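Local coordinates for nucleoprotein (Schmallenberg virus, PDB 4JNG) that encapsidates the viral RNA genome as an oligomer, protecting it from nucleases and forming the helical nucleocapsid template for transcription and replication, at residues V39-V42 against F43-Q47; D63-G67 against G68-T72. All coordinates share one frame; numbering follows the deposited sequence.

Contact 1: residues V39-V42 against F43-Q47. With nucleotides of chain A.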
# COMPACT_ATOMS: atom_id res chain seq x y z
N VAL B 39 -24.43 -3.83 26.56
CA VAL B 39 -23.77 -4.80 25.69
C VAL B 39 -23.69 -4.23 24.27
O VAL B 39 -22.65 -4.33 23.63
CB VAL B 39 -24.50 -6.16 25.70
CG1 VAL B 39 -23.91 -7.09 24.66
CG2 VAL B 39 -24.40 -6.79 27.09
N ALA B 40 -24.78 -3.63 23.80
CA ALA B 40 -24.78 -3.03 22.46
C ALA B 40 -23.90 -1.78 22.43
O ALA B 40 -23.26 -1.49 21.43
CB ALA B 40 -26.19 -2.70 22.00
N ARG B 41 -23.86 -1.05 23.54
CA ARG B 41 -23.01 0.13 23.64
C ARG B 41 -21.55 -0.23 23.40
O ARG B 41 -20.81 0.50 22.73
CB ARG B 41 -23.14 0.79 25.02
CG ARG B 41 -22.03 1.79 25.30
CD ARG B 41 -22.06 2.33 26.72
NE ARG B 41 -20.89 3.19 26.90
CZ ARG B 41 -20.80 4.45 26.48
NH1 ARG B 41 -21.82 5.05 25.86
NH2 ARG B 41 -19.68 5.11 26.68
N VAL B 42 -21.12 -1.32 24.02
CA VAL B 42 -19.74 -1.78 23.90
C VAL B 42 -19.49 -2.30 22.48
O VAL B 42 -18.47 -1.97 21.88
CB VAL B 42 -19.42 -2.87 24.93
CG1 VAL B 42 -18.03 -3.43 24.70
CG2 VAL B 42 -19.52 -2.31 26.35
N PHE B 43 -20.41 -3.10 21.95
CA PHE B 43 -20.24 -3.58 20.58
C PHE B 43 -19.92 -2.44 19.62
O PHE B 43 -18.90 -2.48 18.94
CB PHE B 43 -21.46 -4.35 20.07
CG PHE B 43 -21.30 -4.80 18.65
CD1 PHE B 43 -20.59 -5.95 18.35
CD2 PHE B 43 -21.81 -4.04 17.60
CE1 PHE B 43 -20.41 -6.35 17.04
CE2 PHE B 43 -21.63 -4.44 16.29
CZ PHE B 43 -20.94 -5.60 16.01
N PHE B 44 -20.79 -1.43 19.58
CA PHE B 44 -20.70 -0.41 18.53
C PHE B 44 -19.52 0.56 18.67
O PHE B 44 -19.11 1.15 17.68
CB PHE B 44 -22.00 0.38 18.38
CG PHE B 44 -23.10 -0.41 17.73
CD1 PHE B 44 -23.02 -0.73 16.38
CD2 PHE B 44 -24.20 -0.85 18.46
CE1 PHE B 44 -24.02 -1.46 15.77
CE2 PHE B 44 -25.20 -1.59 17.85
CZ PHE B 44 -25.10 -1.90 16.50
N LEU B 45 -18.97 0.71 19.87
CA LEU B 45 -17.74 1.49 20.01
C LEU B 45 -16.47 0.68 19.71
O LEU B 45 -15.44 1.25 19.38
CB LEU B 45 -17.66 2.15 21.38
CG LEU B 45 -18.73 3.23 21.58
CD1 LEU B 45 -18.94 3.50 23.06
CD2 LEU B 45 -18.37 4.50 20.83
N ASN B 46 -16.55 -0.65 19.83
CA ASN B 46 -15.40 -1.52 19.64
C ASN B 46 -15.47 -2.36 18.36
O ASN B 46 -14.75 -3.35 18.21
CB ASN B 46 -15.24 -2.44 20.85
CG ASN B 46 -14.82 -1.68 22.08
OD1 ASN B 46 -15.65 -1.21 22.85
ND2 ASN B 46 -13.51 -1.56 22.29
N GLN B 47 -16.32 -1.94 17.43
CA GLN B 47 -16.62 -2.74 16.27
C GLN B 47 -15.48 -2.66 15.24
O GLN B 47 -15.13 -3.66 14.64
CB GLN B 47 -17.94 -2.30 15.63
CG GLN B 47 -18.28 -3.11 14.39
CD GLN B 47 -19.56 -2.69 13.72
OE1 GLN B 47 -20.09 -1.61 13.98
NE2 GLN B 47 -20.06 -3.53 12.82
P U A 30 -14.44 8.54 15.88
OP1 U A 30 -13.59 9.29 14.92
OP2 U A 30 -13.82 7.88 17.06
O5' U A 30 -15.58 9.53 16.39
C5' U A 30 -16.92 9.04 16.52
C4' U A 30 -17.80 9.97 17.32
O4' U A 30 -18.70 9.16 18.12
C3' U A 30 -17.11 10.92 18.30
O3' U A 30 -16.82 12.18 17.71
C2' U A 30 -18.18 11.08 19.38
O2' U A 30 -19.18 12.02 19.03
C1' U A 30 -18.77 9.68 19.44
N1 U A 30 -18.04 8.77 20.34
C2 U A 30 -18.43 8.74 21.66
O2 U A 30 -19.34 9.42 22.10
N3 U A 30 -17.71 7.88 22.45
C4 U A 30 -16.67 7.06 22.07
O4 U A 30 -16.13 6.34 22.91
C5 U A 30 -16.33 7.15 20.68
C6 U A 30 -17.01 7.98 19.88
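Phe44 folds back on Ala40, one turn earlier in the same helix. Its CG is anti to its own carbonyl carbon (chi1 -73°), which carries the ring back along the helix. Ala40 O meets the Phe44 ring obliquely, 3.2 Å from Phe44 CD2. Ala40 O also accepts the backbone bond from Phe44 N, at 3.1 Å. Phe43 N makes the matching bond to Val39 O. Phe43 lays its CD2 over the centre of the Phe44 ring, 3.7 Å above the plane. Both rings are buried and pack on Ser97 of helix 93-110.

Residues 39-45 are the last turns of helix 37-45, an alpha helix held by i to i+4 bonds. Toward its end the bonding relaxes. Leu45 N to Arg41 O is a weak bond, while Asn46 N still reaches Val42 O at 3.1 Å. Asn46 is the first residue to leave helical angles, and Gln47 begins helix 47-56.

On the partly exposed side, near the RNA, Arg41 and Leu45 pack more loosely on each other. Leu45 CD1 sits 4.0 Å above the centre of the Arg41 guanidinium, covering one face. The other methyl, Leu45 CD2, is in close contact with the base of nucleotide U30 of chain A, 3.3 Å from its C4. At the end of the extended Arg41 chain, NH2 hydrogen-bonds OE1 of Gln12 of the second subunit, an RNA-binding residue, and NH1 hydrogen-bonds Gln121 O.

Contact 2: residues D63-G67 against G68-T72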
# COMPACT_ATOMS: atom_id res chain seq x y z
N ASP B 63 -14.53 -16.55 19.44
CA ASP B 63 -15.41 -16.15 20.53
C ASP B 63 -15.07 -14.73 20.98
O ASP B 63 -14.02 -14.50 21.57
CB ASP B 63 -15.25 -17.13 21.70
CG ASP B 63 -16.02 -18.43 21.49
OD1 ASP B 63 -16.50 -18.69 20.37
OD2 ASP B 63 -16.18 -19.19 22.47
N LEU B 64 -15.95 -13.78 20.69
CA LEU B 64 -15.74 -12.39 21.10
C LEU B 64 -16.70 -12.02 22.22
O LEU B 64 -17.87 -12.37 22.18
CB LEU B 64 -15.95 -11.44 19.93
CG LEU B 64 -14.96 -11.56 18.78
CD1 LEU B 64 -15.25 -10.46 17.77
CD2 LEU B 64 -13.52 -11.46 19.28
N THR B 65 -16.19 -11.30 23.22
CA THR B 65 -17.00 -10.91 24.38
C THR B 65 -17.18 -9.40 24.39
O THR B 65 -16.20 -8.66 24.43
CB THR B 65 -16.34 -11.36 25.69
OG1 THR B 65 -15.98 -12.73 25.59
CG2 THR B 65 -17.30 -11.18 26.90
N PHE B 66 -18.43 -8.95 24.33
CA PHE B 66 -18.78 -7.53 24.42
C PHE B 66 -19.64 -7.27 25.66
O PHE B 66 -20.74 -7.81 25.77
CB PHE B 66 -19.55 -7.09 23.18
CG PHE B 66 -18.76 -7.18 21.91
CD1 PHE B 66 -17.90 -6.16 21.54
CD2 PHE B 66 -18.88 -8.29 21.09
CE1 PHE B 66 -17.17 -6.25 20.36
CE2 PHE B 66 -18.14 -8.38 19.92
CZ PHE B 66 -17.29 -7.36 19.56
N GLY B 67 -19.16 -6.44 26.57
CA GLY B 67 -19.86 -6.13 27.83
C GLY B 67 -20.32 -7.38 28.55
O GLY B 67 -21.47 -7.48 28.98
N GLY B 68 -19.43 -8.36 28.64
CA GLY B 68 -19.70 -9.58 29.41
C GLY B 68 -20.42 -10.69 28.68
O GLY B 68 -20.46 -11.82 29.18
N VAL B 69 -20.99 -10.41 27.50
CA VAL B 69 -21.71 -11.43 26.74
C VAL B 69 -20.81 -11.97 25.63
O VAL B 69 -20.28 -11.19 24.83
CB VAL B 69 -23.01 -10.86 26.13
CG1 VAL B 69 -23.72 -11.93 25.31
CG2 VAL B 69 -23.92 -10.34 27.23
N LYS B 70 -20.66 -13.30 25.58
CA LYS B 70 -19.77 -13.98 24.61
C LYS B 70 -20.50 -14.45 23.35
O LYS B 70 -21.46 -15.21 23.44
CB LYS B 70 -19.11 -15.20 25.25
CG LYS B 70 -18.10 -15.86 24.30
CD LYS B 70 -17.64 -17.22 24.79
CE LYS B 70 -16.24 -17.17 25.38
NZ LYS B 70 -16.00 -18.30 26.32
N PHE B 71 -20.00 -14.03 22.19
CA PHE B 71 -20.58 -14.37 20.89
C PHE B 71 -19.61 -15.20 20.06
O PHE B 71 -18.42 -14.88 20.00
CB PHE B 71 -20.88 -13.10 20.11
CG PHE B 71 -21.88 -12.21 20.77
CD1 PHE B 71 -21.49 -11.31 21.76
CD2 PHE B 71 -23.21 -12.25 20.39
CE1 PHE B 71 -22.41 -10.49 22.38
CE2 PHE B 71 -24.14 -11.43 21.01
CZ PHE B 71 -23.74 -10.55 22.00
N THR B 72 -20.11 -16.25 19.41
CA THR B 72 -19.32 -17.00 18.45
C THR B 72 -19.48 -16.34 17.09
O THR B 72 -20.58 -16.29 16.54
CB THR B 72 -19.74 -18.48 18.39
OG1 THR B 72 -19.39 -19.10 19.63
CG2 THR B 72 -19.00 -19.21 17.26
O HOH W 1 -19.62 -19.23 22.92
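Asp63 and Thr72 have the same chi1 setting: Asp63 CG (chi1 -79°) and Thr72 OG1 (chi1 -67°) each stand anti to their own carbonyl carbon. As an antiparallel non-hydrogen-bonded pair with these torsions, they lie side by side, pointing the same way. Thr72 OG1 comes 3.0 Å from Asp63 OD1, a probable hydrogen bond whose proton has another acceptor within reach. A water lies weakly against Thr72 OG1 and Asp63 OD2. Lys70 bends at chi3 (-104°) and crosses the carboxylate obliquely. Its methylene CD touches Asp63 OD2 at 3.4 Å, closer than the charged end: Lys70 NZ to Asp63 OD2 is a long salt bridge of 4.0 Å. Thr65 completes this face, with its CG2 against Gly68 C and its OG1 beside the aliphatic part of Lys70.

The segments form a two-stranded antiparallel beta hairpin, closed by a type I' turn from Phe66 to Val69. Gly67 and Gly68 occupy its corners, both with positive phi. Leu64 and Phe71 are a hydrogen-bonded pair, with Phe71 N to Leu64 O at 2.7 Å. Phe66 and Val69 form the second such pair, next to the turn. There Val69 N approaches Phe66 O from above the carbonyl plane, at 3.1 Å.

The face of Leu64, Phe66, Val69 and Phe71 is apolar and buried. Phe66 and Phe71 cross at about a right angle, Phe66 CD2 lying 4.0 Å from Phe71 CD1. Phe66 also stacks on Phe7 of the second subunit. Thr65 and Phe66 pair in a parallel ladder with a strand of that subunit, extending the sheet across the interface. Apolar packing thus sets this face against helices 47-56 and 93-110 and the neighbouring subunit. On the other face the lysine's ammonium stays distant from the carboxylate, so its attraction there is probably weaker than in a close ion pair.

How the contacts relate
Contact 1 precedes contact 2 in the chain, and their centres are 11 Å apart. They meet directly by packing. Val39 of the helix lies against the hairpin turn, with Val39 CG1 3.4 Å from Phe66 O and Val39 CG2 3.6 Å from Val69 CG2. Phe43 and Phe66 meet edge to face, joining the aromatic residues of both contacts. The second subunit touches both: the Phe7 that stacks in contact 2 also packs on Val42 and Asn46 of contact 1. Their relation to RNA differs. Contact 1 touches a nucleotide through Leu45, whereas the nearest atom of contact 2 is about 11 Å from the nucleic acid. Leu64 lies about 8 Å from RNA-binding Lys51 and His77, side chain to side chain.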